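Side-chain contacts in methionine gamma-lyase (Trichomonas vaginalis, PDB 1PFF), which belongs to the Cys/Met metabolism family of pyridoxal-phosphate-dependent enzymes, whose larger domain is an alpha/beta fold built round a mostly parallel sheet: residues 28-33 against 116-121; 104-109 against 134-139; 153-158 against 187-192; 171-174 against 179-182. All coordinates share one frame; numbering follows the deposited sequence.

Contact 1: residues 28-33 against 116-121. With EDO (1,2-ethanediol), chain R.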
loop_
_atom_site.group_PDB
_atom_site.type_symbol
_atom_site.label_atom_id
_atom_site.label_comp_id
_atom_site.label_asym_id
_atom_site.label_seq_id
_atom_site.Cartn_x
_atom_site.Cartn_y
_atom_site.Cartn_z
ATOM N N ALA A 28 9.206 7.861 23.275
ATOM C CA ALA A 28 8.093 7.229 23.991
ATOM C C ALA A 28 8.576 6.437 25.194
ATOM O O ALA A 28 7.813 6.207 26.124
ATOM C CB ALA A 28 7.265 6.324 23.075
ATOM N N SER A 29 9.838 6.021 25.174
ATOM C CA SER A 29 10.423 5.366 26.338
ATOM C C SER A 29 10.811 6.419 27.391
ATOM O O SER A 29 10.326 6.376 28.529
ATOM C CB SER A 29 11.623 4.515 25.927
ATOM O OG SER A 29 11.228 3.447 25.079
ATOM N N VAL A 30 11.652 7.381 27.012
ATOM C CA VAL A 30 12.179 8.340 27.994
ATOM C C VAL A 30 11.153 9.309 28.585
ATOM O O VAL A 30 11.114 9.475 29.803
ATOM C CB VAL A 30 13.469 9.096 27.518
ATOM C CG1 VAL A 30 14.562 8.103 27.121
ATOM C CG2 VAL A 30 13.176 10.098 26.399
ATOM N N TRP A 31 10.319 9.940 27.755
ATOM C CA TRP A 31 9.339 10.889 28.302
ATOM C C TRP A 31 8.353 10.177 29.242
ATOM O O TRP A 31 7.906 10.757 30.225
ATOM C CB TRP A 31 8.541 11.599 27.205
ATOM C CG TRP A 31 9.292 12.556 26.304
ATOM C CD1 TRP A 31 9.588 12.367 24.979
ATOM C CD2 TRP A 31 9.765 13.870 26.631
ATOM N NE1 TRP A 31 10.234 13.469 24.470
ATOM C CE2 TRP A 31 10.368 14.404 25.466
ATOM C CE3 TRP A 31 9.764 14.647 27.798
ATOM C CZ2 TRP A 31 10.950 15.679 25.431
ATOM C CZ3 TRP A 31 10.346 15.922 27.763
ATOM C CH2 TRP A 31 10.929 16.420 26.580
ATOM N N THR A 32 8.013 8.923 28.933
ATOM C CA THR A 32 7.065 8.158 29.752
ATOM C C THR A 32 7.533 7.967 31.197
ATOM O O THR A 32 6.722 7.979 32.135
ATOM C CB THR A 32 6.813 6.780 29.099
ATOM O OG1 THR A 32 6.172 6.967 27.833
ATOM C CG2 THR A 32 5.801 5.958 29.900
ATOM N N PHE A 33 8.840 7.783 31.367
ATOM C CA PHE A 33 9.397 7.362 32.655
ATOM C C PHE A 33 10.185 8.444 33.384
ATOM O O PHE A 33 10.860 8.183 34.395
ATOM C CB PHE A 33 10.191 6.056 32.495
ATOM C CG PHE A 33 9.330 4.891 32.070
ATOM C CD1 PHE A 33 9.414 4.375 30.776
ATOM C CD2 PHE A 33 8.399 4.349 32.946
ATOM C CE1 PHE A 33 8.587 3.315 30.368
ATOM C CE2 PHE A 33 7.578 3.284 32.555
ATOM C CZ PHE A 33 7.673 2.773 31.262
ATOM N N LEU A 116 15.906 2.430 35.142
ATOM C CA LEU A 116 15.676 1.794 33.855
ATOM C C LEU A 116 16.911 1.967 32.983
ATOM O O LEU A 116 17.335 3.097 32.680
ATOM C CB LEU A 116 14.442 2.378 33.151
ATOM C CG LEU A 116 13.086 2.036 33.775
ATOM C CD1 LEU A 116 12.024 3.005 33.284
ATOM C CD2 LEU A 116 12.674 0.588 33.493
ATOM N N VAL A 117 17.489 0.839 32.604
ATOM C CA VAL A 117 18.596 0.828 31.666
ATOM C C VAL A 117 17.992 0.633 30.289
ATOM O O VAL A 117 17.266 -0.339 30.053
ATOM C CB VAL A 117 19.604 -0.291 31.966
ATOM C CG1 VAL A 117 20.812 -0.217 31.002
ATOM C CG2 VAL A 117 20.061 -0.220 33.438
ATOM N N ILE A 118 18.291 1.567 29.392
ATOM C CA ILE A 118 17.729 1.576 28.043
ATOM C C ILE A 118 18.866 1.571 27.028
ATOM O O ILE A 118 19.776 2.397 27.104
ATOM C CB ILE A 118 16.818 2.828 27.835
ATOM C CG1 ILE A 118 15.703 2.888 28.900
ATOM C CG2 ILE A 118 16.195 2.825 26.437
ATOM C CD1 ILE A 118 14.890 4.175 28.862
ATOM N N VAL A 119 18.814 0.634 26.086
ATOM C CA VAL A 119 19.864 0.476 25.082
ATOM C C VAL A 119 19.269 0.545 23.684
ATOM O O VAL A 119 18.258 -0.103 23.386
ATOM C CB VAL A 119 20.654 -0.850 25.283
ATOM C CG1 VAL A 119 21.597 -1.164 24.102
ATOM C CG2 VAL A 119 21.459 -0.778 26.578
ATOM N N ASP A 120 19.912 1.346 22.846
ATOM C CA ASP A 120 19.593 1.429 21.431
ATOM C C ASP A 120 20.395 0.322 20.750
ATOM O O ASP A 120 21.621 0.384 20.679
ATOM C CB ASP A 120 19.936 2.831 20.900
ATOM C CG ASP A 120 19.712 2.976 19.397
ATOM O OD1 ASP A 120 19.815 4.118 18.903
ATOM O OD2 ASP A 120 19.439 2.024 18.635
ATOM N N ASN A 121 19.681 -0.702 20.291
ATOM C CA ASN A 121 20.274 -1.899 19.682
ATOM C C ASN A 121 20.147 -1.881 18.155
ATOM O O ASN A 121 20.223 -2.925 17.501
ATOM C CB ASN A 121 19.584 -3.146 20.249
ATOM C CG ASN A 121 20.373 -4.426 20.028
ATOM O OD1 ASN A 121 21.610 -4.461 20.154
ATOM N ND2 ASN A 121 19.647 -5.508 19.733
HETATM C C1 EDO R . 19.406 5.619 15.386
HETATM O O1 EDO R . 19.762 6.180 14.129
HETATM C C2 EDO R . 18.026 6.118 15.805
HETATM O O2 EDO R . 17.637 5.483 17.017
#
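Phe33 and Leu116, with Val30, Ser29 and Ile118, join helix 22-33 to a parallel strand in the central sheet of the aminotransferase-like alpha/beta fold. At the start of the strand segment, CD1 of Leu116 lies over one face of the Phe33 ring, 4.0 Å from its centroid and 29° off the ring normal, a CH-pi contact. The closest pair is Leu116 CD1 and Phe33 CG at 3.5 Å. The opposite face is covered by Thr32 CG2, so the flat aromatic ring fits between two methyl groups. Deeper in, the extended Ile118 (chi2 173°) carries its CD1 to Val30 CG1 at 4.3 Å and Ser29 CB at 4.4 Å. The hydroxyl of the buried Ser29 is satisfied by Ala25 O, one helical turn back. At the far end of the strand, Asp120 OD1 accepts a bond from O2 of 1,2-ethanediol (3.2 Å), probably from the crystallisation liquor, and OD2 bonds to Thr122 OG1. The axis of segment 28-33 runs nearly antiparallel to that of strand 116-120, 10.7 Å away at closest approach. The strand lies between 84-90 and 138-142, Ser29 also touches Ile138, and Ile164 of helix 162-177 packs on both Phe33 and Leu116.

Contact 2: residues 104-109 against 134-139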
loop_
_atom_site.group_PDB
_atom_site.type_symbol
_atom_site.label_atom_id
_atom_site.label_comp_id
_atom_site.label_asym_id
_atom_site.label_seq_id
_atom_site.Cartn_x
_atom_site.Cartn_y
_atom_site.Cartn_z
ATOM N N ASP A 104 28.056 -5.016 32.295
ATOM C CA ASP A 104 28.705 -4.191 33.314
ATOM C C ASP A 104 27.973 -2.876 33.557
ATOM O O ASP A 104 27.900 -2.405 34.700
ATOM C CB ASP A 104 30.173 -3.916 32.967
ATOM C CG ASP A 104 30.886 -3.160 34.070
ATOM O OD1 ASP A 104 31.121 -3.761 35.137
ATOM O OD2 ASP A 104 31.202 -1.957 33.979
ATOM N N ALA A 105 27.444 -2.277 32.485
ATOM C CA ALA A 105 26.627 -1.077 32.612
ATOM C C ALA A 105 25.406 -1.343 33.491
ATOM O O ALA A 105 25.089 -0.545 34.373
ATOM C CB ALA A 105 26.202 -0.542 31.231
ATOM N N VAL A 106 24.740 -2.480 33.266
ATOM C CA VAL A 106 23.603 -2.873 34.092
ATOM C C VAL A 106 24.018 -3.028 35.551
ATOM O O VAL A 106 23.364 -2.490 36.451
ATOM C CB VAL A 106 22.943 -4.170 33.573
ATOM C CG1 VAL A 106 21.866 -4.662 34.555
ATOM C CG2 VAL A 106 22.349 -3.929 32.171
ATOM N N LYS A 107 25.128 -3.727 35.778
ATOM C CA LYS A 107 25.615 -3.966 37.138
ATOM C C LYS A 107 25.891 -2.661 37.873
ATOM O O LYS A 107 25.579 -2.538 39.057
ATOM C CB LYS A 107 26.850 -4.872 37.136
ATOM C CG LYS A 107 26.506 -6.362 36.917
ATOM C CD LYS A 107 27.721 -7.256 37.182
ATOM C CE LYS A 107 27.783 -8.449 36.228
ATOM N NZ LYS A 107 28.936 -9.365 36.562
ATOM N N GLN A 108 26.451 -1.681 37.161
ATOM C CA GLN A 108 26.666 -0.351 37.728
ATOM C C GLN A 108 25.356 0.345 38.082
ATOM O O GLN A 108 25.229 0.921 39.160
ATOM C CB GLN A 108 27.451 0.528 36.767
ATOM C CG GLN A 108 28.932 0.170 36.649
ATOM C CD GLN A 108 29.644 1.160 35.766
ATOM O OE1 GLN A 108 29.796 2.318 36.151
ATOM N NE2 GLN A 108 30.028 0.731 34.558
ATOM N N ALA A 109 24.394 0.310 37.164
ATOM C CA ALA A 109 23.089 0.915 37.403
ATOM C C ALA A 109 22.377 0.255 38.582
ATOM O O ALA A 109 21.614 0.917 39.285
ATOM C CB ALA A 109 22.226 0.844 36.146
ATOM N N LEU A 134 21.028 -9.543 29.090
ATOM C CA LEU A 134 22.059 -9.050 29.986
ATOM C C LEU A 134 21.527 -8.109 31.073
ATOM O O LEU A 134 22.312 -7.444 31.758
ATOM C CB LEU A 134 23.166 -8.371 29.176
ATOM C CG LEU A 134 23.809 -9.271 28.118
ATOM C CD1 LEU A 134 24.788 -8.444 27.275
ATOM C CD2 LEU A 134 24.487 -10.488 28.755
ATOM N N GLY A 135 20.206 -8.059 31.239
ATOM C CA GLY A 135 19.598 -7.296 32.314
ATOM C C GLY A 135 19.097 -5.899 31.977
ATOM O O GLY A 135 18.553 -5.215 32.838
ATOM N N VAL A 136 19.274 -5.471 30.729
ATOM C CA VAL A 136 18.722 -4.205 30.254
ATOM C C VAL A 136 17.195 -4.224 30.411
ATOM O O VAL A 136 16.570 -5.272 30.251
ATOM C CB VAL A 136 19.139 -3.956 28.778
ATOM C CG1 VAL A 136 18.354 -2.821 28.137
ATOM C CG2 VAL A 136 20.636 -3.685 28.712
ATOM N N ASP A 137 16.599 -3.081 30.748
ATOM C CA ASP A 137 15.143 -3.017 30.928
ATOM C C ASP A 137 14.385 -2.788 29.635
ATOM O O ASP A 137 13.361 -3.423 29.379
ATOM C CB ASP A 137 14.783 -1.935 31.937
ATOM C CG ASP A 137 15.340 -2.230 33.299
ATOM O OD1 ASP A 137 14.838 -3.173 33.950
ATOM O OD2 ASP A 137 16.312 -1.610 33.761
ATOM N N ILE A 138 14.893 -1.875 28.815
ATOM C CA ILE A 138 14.220 -1.506 27.574
ATOM C C ILE A 138 15.232 -1.478 26.433
ATOM O O ILE A 138 16.321 -0.904 26.572
ATOM C CB ILE A 138 13.567 -0.090 27.710
ATOM C CG1 ILE A 138 12.569 -0.043 28.878
ATOM C CG2 ILE A 138 12.893 0.316 26.390
ATOM C CD1 ILE A 138 11.911 1.337 29.084
ATOM N N VAL A 139 14.859 -2.072 25.302
ATOM C CA VAL A 139 15.652 -1.990 24.082
ATOM C C VAL A 139 14.856 -1.216 23.030
ATOM O O VAL A 139 13.655 -1.459 22.861
ATOM C CB VAL A 139 16.004 -3.394 23.542
ATOM C CG1 VAL A 139 16.593 -3.319 22.134
ATOM C CG2 VAL A 139 16.994 -4.086 24.467
#
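Val106 presses both of its methyl groups against the backbone of Leu134, Gly135 and Val136. Its CG1 stands anti to the backbone N (chi1 173°), which leaves CG2 beside that nitrogen and spreads the two branches over different parts of the turn. CG2 of Val106 approaches Leu134 O at 3.5 Å and Val136 N at 3.7 Å, while CG1 of Val106 meets Gly135 O at 3.8 Å. Val136 adopts the same rotamer, and the two matching branches face each other, Val106 CG2 to Val136 CG2 at 3.9 Å. A compact, beta-branched residue suits such a position, since its two methyls reach the neighbouring main chain directly. At the phi of Gly135, 97°, a side chain would be jammed against Leu134 O and would also crowd Val106 CG1; its absence admits both the backbone turn and the valine. On another side of the helix, Gln108 NE2 donates to Asp104 OD2 at 3.0 Å, bent to 134° and from above the carboxylate plane; Gln108 OE1 accepts from Glu77 N. Asp137 turns its OD2 to Arg110 NH2, in a salt bridge, and to Val117 N. Helix 102-109 is the connecting helix of a beta-alpha-beta crossover between the parallel strands 84-90 and 116-120, packed here on the turn leading into strand 138-142, the parallel neighbour of 116-120, as in the layered alpha/beta domain of this family.

Contact 3: residues 153-158 against 187-192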
loop_
_atom_site.group_PDB
_atom_site.type_symbol
_atom_site.label_atom_id
_atom_site.label_comp_id
_atom_site.label_asym_id
_atom_site.label_seq_id
_atom_site.Cartn_x
_atom_site.Cartn_y
_atom_site.Cartn_z
ATOM N N VAL A 153 11.316 2.899 4.529
ATOM C CA VAL A 153 10.443 2.925 5.703
ATOM C C VAL A 153 11.098 3.670 6.864
ATOM O O VAL A 153 12.301 3.551 7.088
ATOM C CB VAL A 153 10.049 1.489 6.161
ATOM C CG1 VAL A 153 9.496 1.499 7.571
ATOM C CG2 VAL A 153 9.043 0.860 5.209
ATOM N N VAL A 154 10.285 4.440 7.585
ATOM C CA VAL A 154 10.657 5.013 8.875
ATOM C C VAL A 154 9.769 4.356 9.926
ATOM O O VAL A 154 8.537 4.373 9.813
ATOM C CB VAL A 154 10.472 6.544 8.919
ATOM C CG1 VAL A 154 11.356 7.162 10.005
ATOM C CG2 VAL A 154 10.778 7.161 7.566
ATOM N N ALA A 155 10.403 3.749 10.924
ATOM C CA ALA A 155 9.696 3.023 11.975
ATOM C C ALA A 155 10.653 2.765 13.128
ATOM O O ALA A 155 11.871 2.748 12.940
ATOM C CB ALA A 155 9.153 1.699 11.451
ATOM N N GLY A 156 10.091 2.563 14.316
ATOM C CA GLY A 156 10.880 2.244 15.492
ATOM C C GLY A 156 10.244 1.102 16.255
ATOM O O GLY A 156 9.103 0.722 15.979
ATOM N N LEU A 157 10.983 0.555 17.214
ATOM C CA LEU A 157 10.479 -0.543 18.030
ATOM C C LEU A 157 10.973 -0.379 19.456
ATOM O O LEU A 157 12.107 0.030 19.661
ATOM C CB LEU A 157 10.955 -1.883 17.465
ATOM C CG LEU A 157 10.509 -2.236 16.038
ATOM C CD1 LEU A 157 11.441 -3.265 15.471
ATOM C CD2 LEU A 157 9.077 -2.736 16.030
ATOM N N VAL A 158 10.106 -0.672 20.422
ATOM C CA VAL A 158 10.471 -0.708 21.841
ATOM C C VAL A 158 10.138 -2.097 22.403
ATOM O O VAL A 158 8.996 -2.551 22.276
ATOM C CB VAL A 158 9.680 0.353 22.679
ATOM C CG1 VAL A 158 10.160 0.387 24.114
ATOM C CG2 VAL A 158 9.792 1.734 22.077
ATOM N N TRP A 187 3.536 -3.657 8.078
ATOM C CA TRP A 187 3.415 -4.863 7.267
ATOM C C TRP A 187 4.738 -5.161 6.556
ATOM O O TRP A 187 5.239 -6.289 6.620
ATOM C CB TRP A 187 2.248 -4.719 6.282
ATOM C CG TRP A 187 2.249 -5.724 5.185
ATOM C CD1 TRP A 187 2.088 -7.075 5.304
ATOM C CD2 TRP A 187 2.434 -5.461 3.795
ATOM N NE1 TRP A 187 2.159 -7.668 4.066
ATOM C CE2 TRP A 187 2.370 -6.700 3.120
ATOM C CE3 TRP A 187 2.644 -4.295 3.040
ATOM C CZ2 TRP A 187 2.509 -6.813 1.733
ATOM C CZ3 TRP A 187 2.782 -4.404 1.657
ATOM C CH2 TRP A 187 2.713 -5.658 1.019
ATOM N N LEU A 188 5.306 -4.140 5.916
ATOM C CA LEU A 188 6.616 -4.230 5.267
ATOM C C LEU A 188 7.734 -4.638 6.222
ATOM O O LEU A 188 8.604 -5.434 5.857
ATOM C CB LEU A 188 6.979 -2.902 4.585
ATOM C CG LEU A 188 6.295 -2.581 3.252
ATOM C CD1 LEU A 188 6.720 -1.212 2.718
ATOM C CD2 LEU A 188 6.557 -3.680 2.217
ATOM N N ILE A 189 7.710 -4.095 7.440
ATOM C CA ILE A 189 8.705 -4.458 8.451
ATOM C C ILE A 189 8.554 -5.927 8.832
ATOM O O ILE A 189 9.556 -6.643 8.954
ATOM C CB ILE A 189 8.591 -3.558 9.713
ATOM C CG1 ILE A 189 8.735 -2.073 9.359
ATOM C CG2 ILE A 189 9.629 -3.953 10.762
ATOM C CD1 ILE A 189 10.045 -1.704 8.730
ATOM N N THR A 190 7.303 -6.361 9.020
ATOM C CA THR A 190 6.982 -7.755 9.335
ATOM C C THR A 190 7.551 -8.709 8.279
ATOM O O THR A 190 8.076 -9.762 8.615
ATOM C CB THR A 190 5.444 -7.953 9.482
ATOM O OG1 THR A 190 4.982 -7.262 10.650
ATOM C CG2 THR A 190 5.091 -9.410 9.785
ATOM N N ARG A 191 7.445 -8.322 7.010
ATOM C CA ARG A 191 8.000 -9.107 5.905
ATOM C C ARG A 191 9.529 -9.066 5.930
ATOM O O ARG A 191 10.197 -10.065 5.625
ATOM C CB ARG A 191 7.472 -8.601 4.565
ATOM C CG ARG A 191 5.956 -8.770 4.365
ATOM C CD ARG A 191 5.394 -10.144 4.758
ATOM N NE ARG A 191 5.698 -11.179 3.764
ATOM C CZ ARG A 191 5.208 -12.420 3.782
ATOM N NH1 ARG A 191 4.374 -12.809 4.740
ATOM N NH2 ARG A 191 5.554 -13.279 2.837
ATOM N N GLY A 192 10.069 -7.909 6.304
ATOM C CA GLY A 192 11.492 -7.733 6.512
ATOM C C GLY A 192 12.121 -8.705 7.491
ATOM O O GLY A 192 13.266 -9.087 7.298
#
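Val153 faces Leu188 and Ile189 across a buried, wholly apolar junction. It joins the segment leading into strand 156-160, the antiparallel strand characteristic of the aminotransferase-like sheet, to helix 183-216, which in this fold type runs from the larger domain toward the smaller one. The two branches of Val153 divide the work. CG1, anti to the backbone N (chi1 164°), points to Ile189, where it meets CD1 of that residue at 3.5 Å, whereas CG2 of Val153 touches Leu188 CD1 at 4.0 Å. In both pairs the side chains cross obliquely and meet through their methyl ends. Ile189 is bent at its second torsion (chi2 -61°), which swings CD1 round onto Val153, while its CG1 also lies 4.3 Å from Ala155 CB. Leu188 instead keeps its chain extended, with CD1 as the forward branch. The fork of valine suits a place facing two neighbouring helix residues, one methyl for each, and the small Ala155 leaves room for Ile189 to come close to the segment. His184 of the second subunit packs on both Val153 and Leu188, so the junction also belongs to a subunit interface. On another flank of the helix, Arg191 NH2 is hydrogen-bonded to His150 O of the third subunit, while Arg191 CG rests 3.9 Å above the plane of the Trp187 ring, offset toward the rim.

Contact 4: residues 171-174 against 179-182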
loop_
_atom_site.group_PDB
_atom_site.type_symbol
_atom_site.label_atom_id
_atom_site.label_comp_id
_atom_site.label_asym_id
_atom_site.label_seq_id
_atom_site.Cartn_x
_atom_site.Cartn_y
_atom_site.Cartn_z
ATOM N N GLN A 171 0.761 5.773 27.230
ATOM C CA GLN A 171 1.238 7.123 27.533
ATOM C C GLN A 171 2.224 7.639 26.483
ATOM O O GLN A 171 1.954 8.624 25.810
ATOM C CB GLN A 171 1.842 7.178 28.938
ATOM C CG GLN A 171 0.859 6.777 30.031
ATOM C CD GLN A 171 1.382 7.079 31.407
ATOM O OE1 GLN A 171 1.992 8.126 31.621
ATOM N NE2 GLN A 171 1.143 6.171 32.355
ATOM N N GLY A 172 3.348 6.945 26.327
ATOM C CA GLY A 172 4.400 7.359 25.407
ATOM C C GLY A 172 3.934 7.577 23.977
ATOM O O GLY A 172 4.257 8.597 23.370
ATOM N N ILE A 173 3.180 6.623 23.440
ATOM C CA ILE A 173 2.683 6.741 22.069
ATOM C C ILE A 173 1.378 7.533 22.010
ATOM O O ILE A 173 1.297 8.530 21.295
ATOM C CB ILE A 173 2.547 5.347 21.395
ATOM C CG1 ILE A 173 3.925 4.709 21.221
ATOM C CG2 ILE A 173 1.844 5.465 20.043
ATOM C CD1 ILE A 173 3.888 3.192 21.005
ATOM N N LYS A 174 0.375 7.102 22.767
ATOM C CA LYS A 174 -0.970 7.684 22.679
ATOM C C LYS A 174 -1.078 9.129 23.171
ATOM O O LYS A 174 -1.816 9.922 22.580
ATOM C CB LYS A 174 -1.999 6.817 23.408
ATOM C CG LYS A 174 -2.393 5.564 22.649
ATOM C CD LYS A 174 -3.579 4.862 23.307
ATOM C CE LYS A 174 -3.823 3.492 22.673
ATOM N NZ LYS A 174 -5.278 3.257 22.397
ATOM N N ALA A 179 3.594 9.103 18.214
ATOM C CA ALA A 179 4.454 8.445 17.212
ATOM C C ALA A 179 3.973 7.033 16.871
ATOM O O ALA A 179 4.663 6.037 17.136
ATOM C CB ALA A 179 5.922 8.441 17.666
ATOM N N ILE A 180 2.787 6.964 16.270
ATOM C CA ILE A 180 2.146 5.702 15.897
ATOM C C ILE A 180 2.721 5.203 14.574
ATOM O O ILE A 180 2.913 5.994 13.660
ATOM C CB ILE A 180 0.607 5.914 15.755
ATOM C CG1 ILE A 180 0.020 6.495 17.059
ATOM C CG2 ILE A 180 -0.093 4.599 15.380
ATOM C CD1 ILE A 180 -1.447 6.933 16.960
ATOM N N ILE A 181 2.973 3.896 14.464
ATOM C CA ILE A 181 3.476 3.308 13.212
ATOM C C ILE A 181 2.365 3.213 12.159
ATOM O O ILE A 181 1.204 2.958 12.488
ATOM C CB ILE A 181 4.121 1.897 13.461
ATOM C CG1 ILE A 181 5.012 1.493 12.277
ATOM C CG2 ILE A 181 3.058 0.837 13.760
ATOM C CD1 ILE A 181 5.827 0.199 12.482
ATOM N N SER A 182 2.728 3.434 10.897
ATOM C CA SER A 182 1.814 3.195 9.788
ATOM C C SER A 182 1.606 1.690 9.634
ATOM O O SER A 182 2.569 0.932 9.661
ATOM C CB SER A 182 2.396 3.777 8.501
ATOM O OG SER A 182 1.789 3.204 7.359
#
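Near the end of helix 162-177, Ile173 packs on Ala179 and Ile180 in the short loop that connects this helix to helix 183-216. The first segment opens with Gln171, whose amide OE1 reaches across the subunit boundary to Gln57 NE2 of the second subunit. Here the helix widens into a pi-type turn. Gly172 follows, buried; lacking a side chain, it lets helix 22-33 lie close against it. Ile173 carries the contact: with CG1 beside the backbone N (chi1 -66°), its CG2 is the branch turned to the loop, 3.6 Å from Ile180 CG1 and 4.1 Å from Ala179 O. The two isoleucine side chains meet at a slant, one methyl against one methylene; the branch at CB puts the methyl of Ile173 close to the backbone, where it can reach the nearby loop. Lys174 then points away, which suits a charged chain at the surface. In the loop, Ser182 is the N-cap of helix 183-216, its OG making weak bonds to the N atoms of His184 and Asp185 and a hydrogen bond to Asp185 OD2 of the second subunit. Ile173 also rests on Ala17 and Thr19 of strand 15-19, Ala179 pairs by its backbone with Ala20, and Ser21 of the second subunit packs on Ile180.

Contacts 1, 2 and 3 are tied together by one sheet. Strands 116-120 and 138-142 join contacts 1 and 2 directly, with Val117 O and Asp137 N 2.9 Å apart, probably hydrogen-bonded. Strand 156-160 comes next: Ile138 CG2 of contact 2 lies 3.6 Å from Val158 CG1 of contact 3, a methyl that also touches Ser29 OG of contact 1 (3.4 Å). Contact 4 is nested within the loop closed by contact 3, meeting it where Ile181 CD1 reaches Ala155 CB (3.8 Å), and it touches contact 1 through Ala28 and Thr32 against Gly172. Contacts 2 and 4 stay apart, about 10 Å between nearest atoms. Contacts 1, 3 and 4 all reach the second subunit.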